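Local atomic coordinates of glucose-resistance amylase regulator (Weissella paramesenteroides ATCC 33313, PDB entry 4RK6), a protein that binds glucose between its two lobes and, as a LacI-family catabolite control protein, probably regulates transcription by binding operator DNA. Residues A[39-44]-A[253-258]. Numbering follows the deposited sequence.
Sequences SGYELL and QLFLDS
Ser39 meets Leu256 through its CB, which lies 3.7 Å from Leu256 CD1, while its OG hydrogen-bonds to the carbonyl oxygens of Thr35 and Thr36 in the preceding helical turn. Its first torsion (chi1 58°) sets OG between the backbone N and the carbonyl carbon, in position for those bonds. Gly40 is the first residue to leave helical geometry, in a Schellman motif with positive phi, and the turn delivers Tyr41 to the start of strand 42-48. Tyr41 carries two contacts. Its CE1 is 3.7 Å from Leu256 CD2, the leucine and tyrosine side chains running antiparallel alongside one another. The two Leu256 methyls have different nearest partners, CD1 lying closest to Ser39 and CD2 to the tyrosine ring, although CD2 also touches Ser39 CB. Further along the same ring, Phe255 arrives edge first, its ring centroid 5.8 Å from that of Tyr41 and the planes at 79°, an offset edge-to-face (T-shaped) pair. Phe255 CE2 leads this approach, 3.8 Å from Tyr41 CZ and 3.6 Å from Tyr41 OH. The Phe255 ring swings out from helix 244-257 toward the tyrosine because its chi1 is close to trans (167°).

The topology is that of the LacI-type periplasmic-binding-protein fold: strand 42-48 and its parallel neighbour 12-18 belong to one lobe, and helix 244-257, although far along the chain, packs against that same lobe, Phe255 touching Ser91 and Ile93 of strand 91-95 and Leu256 touching Thr35 of helix 24-39. Past Tyr41 the strand leaves helix 244-257: Glu42 and Leu44 make backbone hydrogen bonds to Val13, and both residues pack on Thr61 of the second subunit.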
# COMPACT_ATOMS: atom_id res chain seq x y z
N SER A 39 25.57 -4.79 2.79
CA SER A 39 26.41 -5.14 3.93
C SER A 39 26.42 -6.63 4.24
O SER A 39 27.04 -7.04 5.23
CB SER A 39 25.96 -4.36 5.17
OG SER A 39 24.60 -4.64 5.46
N GLY A 40 25.74 -7.44 3.43
CA GLY A 40 25.72 -8.89 3.67
C GLY A 40 24.80 -9.37 4.79
O GLY A 40 25.02 -10.45 5.36
N TYR A 41 23.78 -8.58 5.10
CA TYR A 41 22.76 -8.96 6.07
C TYR A 41 21.50 -9.35 5.33
O TYR A 41 21.27 -8.95 4.19
CB TYR A 41 22.39 -7.79 7.00
CG TYR A 41 23.28 -7.64 8.19
CD1 TYR A 41 24.52 -7.03 8.09
CD2 TYR A 41 22.89 -8.12 9.43
CE1 TYR A 41 25.35 -6.90 9.19
CE2 TYR A 41 23.70 -7.99 10.54
CZ TYR A 41 24.94 -7.39 10.41
OH TYR A 41 25.76 -7.25 11.49
N GLU A 42 20.69 -10.13 6.01
CA GLU A 42 19.35 -10.43 5.55
C GLU A 42 18.35 -9.77 6.47
O GLU A 42 18.64 -9.49 7.62
CB GLU A 42 19.14 -11.95 5.47
CG GLU A 42 19.27 -12.46 4.04
CD GLU A 42 18.39 -11.69 3.08
OE1 GLU A 42 18.87 -11.33 1.98
OE2 GLU A 42 17.22 -11.42 3.44
N LEU A 43 17.18 -9.50 5.91
CA LEU A 43 16.13 -8.73 6.58
C LEU A 43 14.92 -9.62 6.88
O LEU A 43 14.36 -10.22 5.99
CB LEU A 43 15.75 -7.60 5.65
CG LEU A 43 14.74 -6.58 6.16
CD1 LEU A 43 15.27 -5.94 7.44
CD2 LEU A 43 14.51 -5.56 5.07
N LEU A 44 14.55 -9.74 8.15
CA LEU A 44 13.33 -10.47 8.56
C LEU A 44 12.28 -9.43 8.89
O LEU A 44 12.54 -8.51 9.67
CB LEU A 44 13.59 -11.30 9.81
CG LEU A 44 13.98 -12.77 9.66
CD1 LEU A 44 15.02 -12.99 8.57
CD2 LEU A 44 14.47 -13.28 11.02
N GLN A 253 22.57 2.11 8.66
CA GLN A 253 23.97 2.60 8.73
C GLN A 253 24.41 2.89 10.17
O GLN A 253 25.56 2.66 10.54
CB GLN A 253 24.17 3.86 7.89
CG GLN A 253 25.64 4.08 7.56
CD GLN A 253 26.19 2.95 6.73
OE1 GLN A 253 25.56 2.50 5.75
NE2 GLN A 253 27.36 2.45 7.11
N LEU A 254 23.50 3.44 10.96
CA LEU A 254 23.76 3.67 12.37
C LEU A 254 24.15 2.36 13.06
O LEU A 254 25.14 2.31 13.81
CB LEU A 254 22.54 4.31 13.02
CG LEU A 254 22.69 4.86 14.44
CD1 LEU A 254 23.71 5.98 14.44
CD2 LEU A 254 21.34 5.36 14.92
N PHE A 255 23.41 1.29 12.77
CA PHE A 255 23.71 -0.01 13.35
C PHE A 255 25.07 -0.51 12.88
O PHE A 255 25.91 -0.96 13.69
CB PHE A 255 22.61 -1.03 13.04
CG PHE A 255 22.99 -2.45 13.35
CD1 PHE A 255 23.22 -2.86 14.65
CD2 PHE A 255 23.15 -3.38 12.33
CE1 PHE A 255 23.61 -4.15 14.95
CE2 PHE A 255 23.52 -4.69 12.62
CZ PHE A 255 23.75 -5.08 13.93
N LEU A 256 25.29 -0.44 11.57
CA LEU A 256 26.56 -0.91 11.00
C LEU A 256 27.77 -0.14 11.56
O LEU A 256 28.84 -0.71 11.74
CB LEU A 256 26.55 -0.82 9.48
CG LEU A 256 25.58 -1.79 8.79
CD1 LEU A 256 25.42 -1.43 7.33
CD2 LEU A 256 26.02 -3.23 8.99
N ASP A 257 27.59 1.15 11.82
CA ASP A 257 28.68 2.03 12.24
C ASP A 257 28.95 1.99 13.74
O ASP A 257 29.98 2.50 14.17
CB ASP A 257 28.39 3.47 11.83
CG ASP A 257 28.49 3.70 10.34
OD1 ASP A 257 28.96 2.82 9.61
OD2 ASP A 257 28.11 4.81 9.91
N SER A 258 28.04 1.40 14.51
CA SER A 258 28.09 1.40 15.97
C SER A 258 29.04 0.31 16.50
O SER A 258 29.47 -0.56 15.74
CB SER A 258 26.69 1.16 16.54
OG SER A 258 26.27 -0.19 16.29